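Local structure of glycosyl hydrolase, BNR repeat (3B7F) at residues D185-K190 with A242-L247; S181-P186 with H235-H240; G311-Y316 with G331-Q336; W294-D299 with L339-Q344; G80-R85 with T97-F102. The protein is of unproven function but may act as a glycosyl hydrolase, built as a seven-bladed beta-propeller with BNR repeats. One frame throughout, in Å; residues are numbered along the deposited sequence. Where two conformers were deposited one is given.

Contact 1. Residues D185-K190 with A242-L247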
# COMPACT_ATOMS: atom_id res chain seq x y z
N ASP A 185 -6.84 8.19 10.50
CA ASP A 185 -8.12 8.83 10.13
C ASP A 185 -7.95 10.35 9.95
O ASP A 185 -7.41 11.00 10.84
CB ASP A 185 -9.18 8.52 11.20
CG ASP A 185 -10.60 8.75 10.74
OD1 ASP A 185 -10.91 9.79 10.16
OD2 ASP A 185 -11.44 7.87 11.02
N PRO A 186 -8.36 10.92 8.78
CA PRO A 186 -8.24 12.38 8.59
C PRO A 186 -9.02 13.22 9.59
O PRO A 186 -8.67 14.37 9.82
CB PRO A 186 -8.80 12.61 7.17
CG PRO A 186 -9.60 11.40 6.86
CD PRO A 186 -8.94 10.28 7.57
N ARG A 187 -10.08 12.66 10.16
CA ARG A 187 -10.90 13.32 11.14
C ARG A 187 -10.38 13.20 12.57
O ARG A 187 -10.83 13.97 13.41
CB ARG A 187 -12.29 12.71 11.14
CG ARG A 187 -13.05 12.83 9.85
CD ARG A 187 -14.24 11.94 9.88
NE ARG A 187 -13.87 10.52 9.92
CZ ARG A 187 -14.73 9.52 9.88
NH1 ARG A 187 -16.04 9.73 9.76
NH2 ARG A 187 -14.28 8.28 9.94
N ASP A 188 -9.46 12.28 12.86
CA ASP A 188 -9.02 12.04 14.22
C ASP A 188 -7.70 11.27 14.27
O ASP A 188 -7.70 10.09 13.94
CB ASP A 188 -10.12 11.23 14.94
CG ASP A 188 -9.79 10.92 16.40
OD1 ASP A 188 -8.76 11.40 16.92
OD2 ASP A 188 -10.59 10.19 17.04
N PRO A 189 -6.59 11.89 14.76
CA PRO A 189 -5.30 11.18 14.83
C PRO A 189 -5.27 9.92 15.72
O PRO A 189 -4.36 9.09 15.58
CB PRO A 189 -4.34 12.22 15.42
CG PRO A 189 -5.17 13.24 16.04
CD PRO A 189 -6.46 13.27 15.27
N LYS A 190 -6.23 9.82 16.64
CA LYS A 190 -6.37 8.68 17.54
C LYS A 190 -6.97 7.43 16.87
O LYS A 190 -6.77 6.32 17.39
CB LYS A 190 -7.23 9.06 18.77
CG LYS A 190 -6.72 10.20 19.66
CD LYS A 190 -7.74 10.53 20.77
CE LYS A 190 -7.28 11.66 21.72
N ALA A 242 -12.31 11.41 1.25
CA ALA A 242 -13.56 12.16 1.13
C ALA A 242 -14.72 11.59 1.99
O ALA A 242 -15.55 12.35 2.46
CB ALA A 242 -13.98 12.22 -0.35
N ALA A 243 -14.76 10.27 2.19
CA ALA A 243 -15.77 9.57 2.98
C ALA A 243 -15.03 8.57 3.87
O ALA A 243 -15.08 7.37 3.63
CB ALA A 243 -16.74 8.87 2.08
N PRO A 244 -14.34 9.06 4.93
CA PRO A 244 -13.50 8.18 5.81
C PRO A 244 -14.21 7.02 6.56
O PRO A 244 -13.52 6.15 7.11
CB PRO A 244 -12.75 9.17 6.72
CG PRO A 244 -13.50 10.50 6.59
CD PRO A 244 -14.28 10.48 5.33
N ASP A 245 -15.55 6.99 6.57
CA ASP A 245 -16.28 5.80 7.04
C ASP A 245 -16.12 4.62 6.08
O ASP A 245 -16.29 3.47 6.50
CB ASP A 245 -17.78 6.07 7.17
CG ASP A 245 -18.10 7.01 8.31
OD1 ASP A 245 -17.59 6.83 9.44
OD2 ASP A 245 -18.91 7.93 8.06
N ILE A 246 -15.81 4.90 4.81
CA ILE A 246 -15.67 3.86 3.79
C ILE A 246 -14.23 3.36 3.65
O ILE A 246 -13.31 4.15 3.42
CB ILE A 246 -16.20 4.34 2.40
CG1 ILE A 246 -17.53 5.11 2.54
CG2 ILE A 246 -16.31 3.16 1.42
CD1 ILE A 246 -18.64 4.39 3.36
N LEU A 247 -14.06 2.05 3.83
CA LEU A 247 -12.79 1.35 3.67
C LEU A 247 -12.94 0.31 2.56
O LEU A 247 -14.01 -0.27 2.39
CB LEU A 247 -12.34 0.64 4.96
CG LEU A 247 -11.68 1.47 6.07
CD1 LEU A 247 -12.53 2.63 6.48
CD2 LEU A 247 -11.40 0.59 7.28
O HOH W 1 -15.90 5.62 10.81
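Arg187 lies over the ring of Pro244 and reaches the carboxylate of Asp245 beyond it. Pro244 CG sits over one face of the guanidinium, toward its rim, 3.4 Å from Arg187 NE. At the edge of the same group, and in its plane, Arg187 NH1 gives a weak, fairly straight hydrogen bond to Asp245 OD1 at 3.3 Å, part of a salt bridge. A water also joins Arg187 NH2 to Asp245 OD1. Pro186 adds an apolar touch, its CG 3.9 Å from Pro244 CB.

Asp185 probably helps position the arginine. Arg187 grips it side-on: NE bonds to Asp185 OD1 at 3.1 Å, almost straight at 177°, and NH2 bonds to OD2. Both oxygens use their syn lone pairs. Asp185 OD1 also accepts from Arg187 N in an Asx turn, at 3.0 Å. Arg187 bends at chi3 (-66°), which turns NE back toward this carboxylate. The aspartates have further partners: His191 for Asp185 OD2 and Arg261 for Asp245 OD2. The charge network is thus shared and lies near the surface.

The contact joins two type I turns of adjacent propeller blades. One follows strand 178-184 and precedes strand 192-197; the other leads from strand 234-239 into strand 246-251.

Contact 2. Residues S181-P186 with H235-H240. With EDO (1,2-ethanediol), chain K.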
# COMPACT_ATOMS: atom_id res chain seq x y z
N SER A 181 -0.70 -1.34 5.37
CA SER A 181 -1.94 -0.61 5.37
C SER A 181 -2.23 0.15 6.67
O SER A 181 -3.31 0.01 7.25
CB SER A 181 -3.08 -1.59 5.05
OG SER A 181 -2.82 -2.25 3.83
N ILE A 182 -1.24 0.93 7.11
CA ILE A 182 -1.35 1.75 8.30
C ILE A 182 -2.08 3.03 7.84
O ILE A 182 -1.61 3.79 6.98
CB ILE A 182 0.00 2.05 8.96
CG1 ILE A 182 0.69 0.76 9.39
CG2 ILE A 182 -0.19 2.95 10.20
CD1 ILE A 182 2.17 0.93 9.74
N LEU A 183 -3.25 3.22 8.43
CA LEU A 183 -4.16 4.29 8.07
C LEU A 183 -4.43 5.17 9.29
O LEU A 183 -4.80 4.65 10.33
CB LEU A 183 -5.46 3.63 7.62
CG LEU A 183 -5.66 2.98 6.24
CD1 LEU A 183 -4.41 2.47 5.57
CD2 LEU A 183 -6.81 1.93 6.31
N VAL A 184 -4.23 6.48 9.15
CA VAL A 184 -4.53 7.48 10.19
C VAL A 184 -5.77 8.24 9.73
O VAL A 184 -5.74 8.89 8.69
CB VAL A 184 -3.35 8.46 10.37
CG1 VAL A 184 -3.70 9.56 11.46
CG2 VAL A 184 -2.06 7.68 10.68
N ASP A 185 -6.84 8.19 10.50
CA ASP A 185 -8.12 8.83 10.13
C ASP A 185 -7.95 10.35 9.95
O ASP A 185 -7.41 11.00 10.84
CB ASP A 185 -9.18 8.52 11.20
CG ASP A 185 -10.60 8.75 10.74
OD1 ASP A 185 -10.91 9.79 10.16
OD2 ASP A 185 -11.44 7.87 11.02
N PRO A 186 -8.36 10.92 8.78
CA PRO A 186 -8.24 12.38 8.59
C PRO A 186 -9.02 13.22 9.59
O PRO A 186 -8.67 14.37 9.82
CB PRO A 186 -8.80 12.61 7.17
CG PRO A 186 -9.60 11.40 6.86
CD PRO A 186 -8.94 10.28 7.57
N HIS A 235 -4.32 -7.81 1.87
CA HIS A 235 -3.15 -7.39 1.10
C HIS A 235 -2.96 -5.87 1.09
O HIS A 235 -1.86 -5.39 1.25
CB HIS A 235 -3.19 -7.92 -0.34
CG HIS A 235 -3.06 -9.41 -0.44
ND1 HIS A 235 -3.40 -10.11 -1.57
CD2 HIS A 235 -2.66 -10.34 0.47
CE1 HIS A 235 -3.19 -11.40 -1.37
NE2 HIS A 235 -2.74 -11.57 -0.14
N CYS A 236 -4.03 -5.14 0.87
CA CYS A 236 -3.97 -3.71 0.80
C CYS A 236 -5.29 -3.17 1.28
O CYS A 236 -6.31 -3.63 0.80
CB CYS A 236 -3.70 -3.30 -0.64
SG CYS A 236 -3.30 -1.55 -0.83
N VAL A 237 -5.26 -2.27 2.26
CA VAL A 237 -6.46 -1.64 2.81
C VAL A 237 -6.31 -0.11 2.59
O VAL A 237 -5.21 0.42 2.73
CB VAL A 237 -6.70 -1.97 4.34
CG1 VAL A 237 -8.15 -1.71 4.74
CG2 VAL A 237 -6.35 -3.41 4.69
N VAL A 238 -7.42 0.56 2.25
CA VAL A 238 -7.47 2.02 2.07
C VAL A 238 -8.72 2.60 2.78
O VAL A 238 -9.74 1.94 2.90
CB VAL A 238 -7.44 2.44 0.55
CG1 VAL A 238 -6.11 2.03 -0.13
CG2 VAL A 238 -8.58 1.82 -0.22
N GLN A 239 -8.60 3.81 3.31
CA GLN A 239 -9.69 4.54 3.92
C GLN A 239 -9.89 5.72 3.00
O GLN A 239 -8.92 6.42 2.70
CB GLN A 239 -9.29 5.02 5.32
CG GLN A 239 -10.36 5.87 6.04
CD GLN A 239 -9.97 6.23 7.45
OE1 GLN A 239 -8.79 6.36 7.76
NE2 GLN A 239 -10.97 6.43 8.31
N HIS A 240 -11.13 5.97 2.57
CA HIS A 240 -11.36 7.03 1.60
C HIS A 240 -11.21 8.41 2.24
O HIS A 240 -11.76 8.63 3.29
CB HIS A 240 -12.73 6.90 0.94
CG HIS A 240 -12.79 7.65 -0.35
ND1 HIS A 240 -13.20 8.96 -0.44
CD2 HIS A 240 -12.38 7.30 -1.58
CE1 HIS A 240 -13.08 9.37 -1.69
NE2 HIS A 240 -12.58 8.37 -2.40
C1 EDO K . -4.06 7.27 4.30
O1 EDO K . -5.22 6.45 4.55
C2 EDO K . -3.01 7.14 5.42
O2 EDO K . -3.53 7.58 6.70
O HOH W 2 -6.90 7.50 6.32
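The innermost strands of two successive propeller blades run side by side here, Ser181 to Val184 against His235 to Gln239. Their axes are 6.7 Å apart and nearly parallel, at 10°. Ser181 OG accepts from Val237 N at 2.9 Å, a direct bond between the blades. Ser181 CB also rests 3.7 Å from Val237 CB. Next along, Leu183 CD2 packs on Val237 CG1 at 4.2 Å and on Gln239 CB.

Gln239 is stretched out, with CG anti to the backbone N (chi1 177°), and its side chain crosses that of Asp185 at about a right angle. Gln239 NE2 gives Asp185 OD2 a weak bond of 3.1 Å. Gln239 NE2 bonds more strongly to Pro244 O, and Asp185 OD2 to His191. Gln239 OE1 accepts a hydrogen bond of 2.6 Å from a water, which also donates to Val184 O. An ethanediol, probably from the crystallisation liquor, accepts from Val184 N through O2 at 2.8 Å.

Strand 192-197 flanks strand 178-184, and strand 246-251 flanks strand 234-239, each within its own blade. Cys236 and Val238 touch strand 282-285 of the next blade.

Contact 3. Residues G311-Y316 with G331-Q336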
# COMPACT_ATOMS: atom_id res chain seq x y z
N GLY A 311 -2.22 -14.58 -18.11
CA GLY A 311 -1.55 -14.13 -19.32
C GLY A 311 -2.13 -12.92 -19.98
O GLY A 311 -1.58 -12.47 -20.96
N LYS A 312 -3.25 -12.41 -19.48
CA LYS A 312 -3.97 -11.29 -20.09
C LYS A 312 -4.15 -10.18 -19.09
O LYS A 312 -5.22 -10.07 -18.49
CB LYS A 312 -5.32 -11.79 -20.62
CG LYS A 312 -5.12 -12.82 -21.74
CD LYS A 312 -6.41 -13.25 -22.37
CE LYS A 312 -6.13 -14.24 -23.51
NZ LYS A 312 -7.40 -14.84 -24.10
N PRO A 313 -3.11 -9.32 -18.94
CA PRO A 313 -3.15 -8.32 -17.86
C PRO A 313 -4.23 -7.26 -18.00
O PRO A 313 -4.55 -6.84 -19.12
CB PRO A 313 -1.77 -7.68 -17.92
CG PRO A 313 -1.30 -7.89 -19.32
CD PRO A 313 -1.87 -9.20 -19.74
N ALA A 314 -4.79 -6.86 -16.87
CA ALA A 314 -5.81 -5.85 -16.86
C ALA A 314 -5.98 -5.31 -15.45
O ALA A 314 -5.80 -6.02 -14.47
CB ALA A 314 -7.19 -6.41 -17.40
N VAL A 315 -6.35 -4.04 -15.40
CA VAL A 315 -6.78 -3.38 -14.20
C VAL A 315 -8.31 -3.49 -14.28
O VAL A 315 -8.87 -3.53 -15.39
CB VAL A 315 -6.34 -1.87 -14.19
CG1 VAL A 315 -7.14 -1.03 -13.21
CG2 VAL A 315 -4.85 -1.75 -13.95
N TYR A 316 -9.00 -3.56 -13.15
CA TYR A 316 -10.47 -3.50 -13.16
C TYR A 316 -10.85 -2.30 -12.36
O TYR A 316 -10.27 -2.05 -11.32
CB TYR A 316 -11.16 -4.78 -12.63
CG TYR A 316 -11.35 -5.83 -13.70
CD1 TYR A 316 -10.27 -6.53 -14.20
CD2 TYR A 316 -12.61 -6.08 -14.25
CE1 TYR A 316 -10.40 -7.45 -15.19
CE2 TYR A 316 -12.75 -7.01 -15.24
CZ TYR A 316 -11.64 -7.71 -15.69
OH TYR A 316 -11.76 -8.66 -16.68
N GLY A 331 -4.00 -0.55 -24.41
CA GLY A 331 -2.59 -0.25 -24.36
C GLY A 331 -1.73 -1.35 -23.74
O GLY A 331 -0.52 -1.35 -23.94
N LEU A 332 -2.33 -2.29 -23.00
CA LEU A 332 -1.59 -3.35 -22.36
C LEU A 332 -1.39 -4.53 -23.31
O LEU A 332 -2.19 -4.72 -24.26
CB LEU A 332 -2.31 -3.83 -21.11
CG LEU A 332 -2.58 -2.83 -20.00
CD1 LEU A 332 -3.35 -3.57 -18.88
CD2 LEU A 332 -1.24 -2.16 -19.48
N PRO A 333 -0.32 -5.33 -23.06
CA PRO A 333 -0.10 -6.53 -23.86
C PRO A 333 -1.37 -7.36 -23.82
O PRO A 333 -1.93 -7.60 -22.73
CB PRO A 333 1.02 -7.23 -23.12
CG PRO A 333 1.72 -6.17 -22.44
CD PRO A 333 0.70 -5.21 -22.01
N THR A 334 -1.79 -7.79 -24.99
CA THR A 334 -3.05 -8.50 -25.13
C THR A 334 -3.00 -9.96 -24.63
O THR A 334 -3.97 -10.44 -24.06
CB THR A 334 -3.59 -8.38 -26.59
OG1 THR A 334 -4.99 -8.66 -26.61
CG2 THR A 334 -2.83 -9.32 -27.55
N ASP A 335 -1.88 -10.67 -24.81
CA ASP A 335 -1.77 -12.06 -24.32
C ASP A 335 -0.32 -12.51 -24.16
O ASP A 335 0.57 -11.78 -24.52
CB ASP A 335 -2.62 -13.04 -25.18
CG ASP A 335 -2.44 -12.84 -26.66
OD1 ASP A 335 -1.29 -12.69 -27.10
OD2 ASP A 335 -3.47 -12.84 -27.38
N GLN A 336 -0.12 -13.70 -23.58
CA GLN A 336 1.20 -14.23 -23.19
C GLN A 336 2.04 -13.14 -22.47
O GLN A 336 3.20 -12.92 -22.79
CB GLN A 336 1.92 -14.90 -24.38
CG GLN A 336 1.40 -16.36 -24.78
CD GLN A 336 1.84 -17.50 -23.79
OE1 GLN A 336 2.55 -17.28 -22.80
NE2 GLN A 336 1.40 -18.72 -24.09
O HOH W 3 -4.33 -7.54 -21.69
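The chain from Gly311 to Ala314 runs nearly antiparallel to Leu332 to Gln336, their directions 164° apart, with no direct hydrogen bond between the two segments. Gly311 O receives a CA-H...O contact from Asp335 CA at 3.4 Å, and Gly311 has a backbone hydrogen bond with Ala337 just beyond.

Pro313 is central. The edge of its ring lies on a carbonyl, with CD 3.4 Å from Pro333 O, and its CG also touches Pro333 CD. A water donates to both Pro313 O and Pro333 O, 2.6 Å from the latter, and so ties the two backbones together. Leu332, just before Pro333, extends CD1 to 3.5 Å from Pro313 O and also meets Ala314 CA. Leu332 and Pro333 also touch Trp366 of the next blade.

Lys312 lies across the outer end. Its CG is anti to its own carbonyl carbon (chi1 -64°) and comes 3.5 Å from Thr334 O. Farther out, CE passes 4.1 Å from Asp335 CB, but Lys312 NZ and Asp335 OD2 stay 5.5 Å apart. The opposite charges may attract, though they form no salt bridge.

This is a contact within one propeller blade, where the connection leaving outermost strand 326-328 folds back on the lead-in to strand 315-318.

Contact 4. Residues W294-D299 with L339-Q344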
# COMPACT_ATOMS: atom_id res chain seq x y z
N TRP A 294 -9.86 0.90 -8.05
CA TRP A 294 -9.12 0.10 -9.03
C TRP A 294 -8.41 -1.06 -8.35
O TRP A 294 -7.89 -0.87 -7.26
CB TRP A 294 -8.02 0.94 -9.73
CG TRP A 294 -8.55 2.01 -10.59
CD1 TRP A 294 -8.88 1.89 -11.88
CD2 TRP A 294 -8.82 3.36 -10.22
NE1 TRP A 294 -9.33 3.08 -12.37
CE2 TRP A 294 -9.33 4.00 -11.36
CE3 TRP A 294 -8.68 4.10 -9.03
CZ2 TRP A 294 -9.69 5.35 -11.38
CZ3 TRP A 294 -9.02 5.45 -9.04
CH2 TRP A 294 -9.51 6.06 -10.21
N VAL A 295 -8.41 -2.24 -9.00
CA VAL A 295 -7.69 -3.43 -8.56
C VAL A 295 -6.86 -4.00 -9.76
O VAL A 295 -7.02 -3.57 -10.88
CB VAL A 295 -8.63 -4.53 -7.93
CG1 VAL A 295 -9.26 -4.00 -6.63
CG2 VAL A 295 -9.72 -5.06 -8.95
N PHE A 296 -5.94 -4.92 -9.47
CA PHE A 296 -5.15 -5.61 -10.49
C PHE A 296 -5.24 -7.14 -10.21
O PHE A 296 -4.40 -7.70 -9.49
CB PHE A 296 -3.69 -5.17 -10.52
CG PHE A 296 -2.97 -5.70 -11.75
CD1 PHE A 296 -2.37 -6.96 -11.76
CD2 PHE A 296 -2.95 -4.93 -12.94
CE1 PHE A 296 -1.73 -7.43 -12.93
CE2 PHE A 296 -2.33 -5.40 -14.08
CZ PHE A 296 -1.71 -6.64 -14.08
N PRO A 297 -6.25 -7.80 -10.80
CA PRO A 297 -6.45 -9.20 -10.53
C PRO A 297 -5.37 -10.17 -10.97
O PRO A 297 -4.77 -10.01 -12.04
CB PRO A 297 -7.77 -9.51 -11.27
CG PRO A 297 -8.43 -8.17 -11.40
CD PRO A 297 -7.32 -7.27 -11.67
N MSE A 298 -5.17 -11.18 -10.13
CA MSE A 298 -4.22 -12.26 -10.33
C MSE A 298 -4.93 -13.56 -9.95
O MSE A 298 -6.00 -13.53 -9.37
CB MSE A 298 -2.99 -12.01 -9.48
CG MSE A 298 -2.16 -10.81 -10.07
SE MSE A 298 -0.49 -10.61 -9.18
CE MSE A 298 0.37 -12.14 -9.97
N ASP A 299 -4.31 -14.69 -10.30
CA ASP A 299 -4.85 -16.03 -10.08
C ASP A 299 -4.56 -16.52 -8.66
O ASP A 299 -3.43 -16.83 -8.33
CB ASP A 299 -4.22 -16.94 -11.13
CG ASP A 299 -4.83 -18.34 -11.17
OD1 ASP A 299 -5.51 -18.75 -10.21
OD2 ASP A 299 -4.60 -19.03 -12.19
N LEU A 339 2.10 -10.74 -15.94
CA LEU A 339 2.39 -9.61 -15.08
C LEU A 339 1.92 -9.77 -13.64
O LEU A 339 0.78 -10.13 -13.37
CB LEU A 339 1.79 -8.32 -15.69
CG LEU A 339 2.57 -7.59 -16.80
CD1 LEU A 339 3.01 -8.43 -17.91
CD2 LEU A 339 1.71 -6.40 -17.35
N THR A 340 2.85 -9.46 -12.72
CA THR A 340 2.60 -9.44 -11.30
C THR A 340 2.66 -7.99 -10.84
O THR A 340 3.59 -7.28 -11.19
CB THR A 340 3.60 -10.35 -10.57
OG1 THR A 340 3.47 -11.67 -11.10
CG2 THR A 340 3.37 -10.35 -9.05
N VAL A 341 1.66 -7.54 -10.10
CA VAL A 341 1.59 -6.17 -9.56
C VAL A 341 1.42 -6.35 -8.04
O VAL A 341 0.45 -6.93 -7.59
CB VAL A 341 0.46 -5.34 -10.22
CG1 VAL A 341 0.31 -3.90 -9.59
CG2 VAL A 341 0.73 -5.25 -11.70
N LYS A 342 2.43 -5.93 -7.27
CA LYS A 342 2.44 -6.11 -5.82
C LYS A 342 1.55 -5.05 -5.13
O LYS A 342 1.07 -4.11 -5.80
CB LYS A 342 3.89 -6.12 -5.29
CG LYS A 342 4.71 -7.41 -5.54
CD LYS A 342 6.19 -7.12 -5.23
CE LYS A 342 6.98 -8.30 -4.64
NZ LYS A 342 7.06 -9.50 -5.44
N ARG A 343 1.33 -5.22 -3.82
CA ARG A 343 0.40 -4.39 -3.00
C ARG A 343 0.55 -2.91 -3.06
O ARG A 343 -0.45 -2.21 -3.03
CB ARG A 343 0.62 -4.58 -1.51
CG ARG A 343 0.42 -5.82 -0.98
CD ARG A 343 1.30 -5.99 0.25
NE ARG A 343 1.40 -7.44 0.30
CZ ARG A 343 0.79 -8.23 1.14
NH1 ARG A 343 0.10 -7.78 2.15
NH2 ARG A 343 0.94 -9.52 0.98
N GLN A 344 1.81 -2.45 -2.99
CA GLN A 344 2.14 -1.04 -2.99
C GLN A 344 2.49 -0.55 -4.39
O GLN A 344 2.83 0.62 -4.56
CB GLN A 344 3.33 -0.78 -2.07
CG GLN A 344 3.07 -1.04 -0.58
CD GLN A 344 4.35 -1.37 0.15
OE1 GLN A 344 5.02 -2.34 -0.22
NE2 GLN A 344 4.71 -0.57 1.18
O HOH W 4 -2.22 -7.95 -8.09
O HOH W 5 -2.08 -11.27 -13.76
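Phe296 and Val341 meet at about a right angle, with a methyl group set on the aromatic face. Val341 CG2 stands over the centre of the ring, 3.4 Å from the centroid of Phe296 and 9° off the ring normal. This is a CH-pi contact. The valine torsion fits it: CG2 is anti to the carbonyl carbon, while CG1 is anti to the backbone N (chi1 176°). Val341 CB adds to the cover, 3.6 Å from Phe296 CD1. At the ring edge, near its plane, Leu339 O lies 3.7 Å from Phe296 CE1. Leu339 CB touches CZ of the same ring.

Met298, a selenomethionine, crosses Thr340 at about a right angle. Its chain bends at chi3 (73°), which places CE beside the threonine. Met298 CE is 3.3 Å from Thr340 OG1 and also meets Thr340 CG2. Met298 SE is 3.9 Å from Val341 N and packs on Thr340 CG2.

A water donates to Phe296 O at 2.6 Å and also to Val341 O. Phe358 meets the Phe296 ring, and Pro282 touches both Phe296 and Val341. Here strand 293-297 meets the chain passing to the blade that begins with strand 346-348.

The direct contact is therefore largely dispersive, with no hydrogen bond across it. The water supplies a polar link between the two backbones, and the Leu339 carbonyl at the ring edge may add a weak electrostatic attraction.

Contact 5. Residues G80-R85 with T97-F102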
# COMPACT_ATOMS: atom_id res chain seq x y z
N GLY A 80 21.88 -2.29 7.63
CA GLY A 80 20.75 -3.17 8.01
C GLY A 80 19.46 -2.46 7.57
O GLY A 80 19.51 -1.60 6.69
N PRO A 81 18.29 -2.79 8.17
CA PRO A 81 17.05 -2.11 7.78
C PRO A 81 16.98 -0.71 8.37
O PRO A 81 17.30 -0.54 9.53
CB PRO A 81 15.96 -3.01 8.37
CG PRO A 81 16.60 -3.65 9.53
CD PRO A 81 18.05 -3.80 9.21
N THR A 82 16.58 0.28 7.56
CA THR A 82 16.48 1.67 7.99
C THR A 82 15.44 2.46 7.19
O THR A 82 14.77 1.92 6.30
CB THR A 82 17.87 2.40 7.86
OG1 THR A 82 17.82 3.67 8.53
CG2 THR A 82 18.31 2.62 6.41
N VAL A 83 15.31 3.73 7.57
CA VAL A 83 14.50 4.71 6.86
C VAL A 83 15.41 5.89 6.51
O VAL A 83 16.08 6.45 7.38
CB VAL A 83 13.29 5.21 7.70
CG1 VAL A 83 12.47 6.20 6.89
CG2 VAL A 83 12.40 4.05 8.15
N PHE A 84 15.47 6.24 5.23
CA PHE A 84 16.19 7.44 4.79
C PHE A 84 15.18 8.58 4.71
O PHE A 84 14.01 8.34 4.39
CB PHE A 84 16.85 7.26 3.43
CG PHE A 84 17.98 6.27 3.42
CD1 PHE A 84 19.26 6.66 3.83
CD2 PHE A 84 17.78 4.95 2.99
CE1 PHE A 84 20.32 5.76 3.81
CE2 PHE A 84 18.83 4.05 2.97
CZ PHE A 84 20.10 4.44 3.39
N ARG A 85 15.61 9.80 5.04
CA ARG A 85 14.74 10.97 5.00
C ARG A 85 15.36 12.03 4.10
O ARG A 85 16.57 12.15 4.00
CB ARG A 85 14.51 11.54 6.42
CG ARG A 85 15.51 12.60 6.92
CD ARG A 85 15.40 12.88 8.44
NE ARG A 85 16.21 11.88 9.11
CZ ARG A 85 17.43 12.05 9.64
NH1 ARG A 85 18.06 13.23 9.72
NH2 ARG A 85 18.02 10.98 10.17
N THR A 97 18.63 8.18 12.59
CA THR A 97 19.57 8.15 13.72
C THR A 97 19.15 6.92 14.55
O THR A 97 20.03 6.15 14.98
CB THR A 97 19.65 9.48 14.50
OG1 THR A 97 18.38 9.82 15.07
CG2 THR A 97 20.08 10.59 13.58
N ARG A 98 17.84 6.70 14.70
CA ARG A 98 17.29 5.52 15.37
C ARG A 98 16.21 4.86 14.49
O ARG A 98 15.03 5.21 14.58
CB ARG A 98 16.72 5.89 16.74
CG ARG A 98 16.16 4.70 17.54
CD ARG A 98 15.39 5.16 18.77
NE ARG A 98 14.66 4.04 19.38
CZ ARG A 98 13.76 4.13 20.36
NH1 ARG A 98 13.41 5.31 20.90
NH2 ARG A 98 13.17 3.01 20.81
N PRO A 99 16.59 3.89 13.63
CA PRO A 99 15.56 3.24 12.83
C PRO A 99 14.71 2.26 13.66
O PRO A 99 15.08 1.96 14.78
CB PRO A 99 16.37 2.50 11.77
CG PRO A 99 17.65 2.17 12.46
CD PRO A 99 17.93 3.36 13.32
N PRO A 100 13.56 1.80 13.12
CA PRO A 100 12.73 0.82 13.81
C PRO A 100 13.49 -0.44 14.29
O PRO A 100 14.19 -1.08 13.51
CB PRO A 100 11.70 0.45 12.74
CG PRO A 100 11.52 1.68 11.97
CD PRO A 100 12.92 2.21 11.84
N ALA A 101 13.35 -0.74 15.57
CA ALA A 101 13.99 -1.90 16.19
C ALA A 101 13.14 -2.30 17.35
O ALA A 101 12.72 -1.43 18.11
CB ALA A 101 15.39 -1.57 16.67
N PHE A 102 12.87 -3.60 17.49
CA PHE A 102 12.10 -4.10 18.63
C PHE A 102 12.92 -3.93 19.92
O PHE A 102 14.16 -3.95 19.89
CB PHE A 102 11.75 -5.58 18.46
CG PHE A 102 10.82 -5.89 17.31
CD1 PHE A 102 9.46 -5.62 17.40
CD2 PHE A 102 11.30 -6.51 16.16
CE1 PHE A 102 8.59 -5.93 16.34
CE2 PHE A 102 10.43 -6.83 15.11
CZ PHE A 102 9.08 -6.54 15.21
O HOH W 6 14.67 -0.49 10.79
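Pro100 O accepts a hydrogen bond of 2.8 Å from a water, and that water also donates, weakly, to Pro81 O. This bridge is the polar tie between strand 81-86 and the segment around Pro99 and Pro100, for no direct hydrogen bond joins the two segments.

Two prolines do most of the touching. Pro99 CB meets the start of strand 81-86. It is 3.7 Å from Thr82 OG1 and 3.9 Å from Pro81 O, and Pro99 CG also lies near that carbonyl. Thr82 presents the hydroxyl because OG1 is anti to the backbone N (chi1 -168°). The threonine and proline side chains cross at a slant. Pro100 then meets Val83 at about a right angle, its CD 4.2 Å from Val83 CG2. Trp150, from the following blade, packs on Pro100.

At the other end, Arg85 bends at chi3 (85°), which sets NE; its NH2 lies near Thr97. Thr97 N lies at the edge of the guanidinium, near its plane, 3.8 Å from Arg85 NH2. Thr97 CG2 is 4.0 Å from the same nitrogen. Arg85 also touches Thr94 and Ala148.

The contact is mostly van der Waals. A proline nitrogen within a chain carries no hydrogen, so neither Pro99 nor Pro100 can donate a backbone bond to strand 81-86. Ring contacts, the Arg85-Thr97 touch and one bridging water join the exit of the blade to that strand.

Along the chain, contact 5 comes first, then contacts 1 and 2, which both begin within residues 181-190, and finally contact 4, with contact 3 falling between its two segments. Contacts 1 and 2 have centres 9 Å apart and share Asp185 and Pro186. Together they join the blades that begin with strand 178-184 and strand 234-239, from their inner strands out to the neighbouring turns. Contacts 3 and 4 have centres 12 Å apart and meet through paired strands 293-297 and 315-318. Arg343 of contact 4 packs on His235 of contact 2. Contact 5 lies apart, about 38 Å from contact 3 between centres, across the propeller. Contacts 1 and 2 join neighbouring blades, while contacts 3, 4 and 5 hold connecting segments against blade strands.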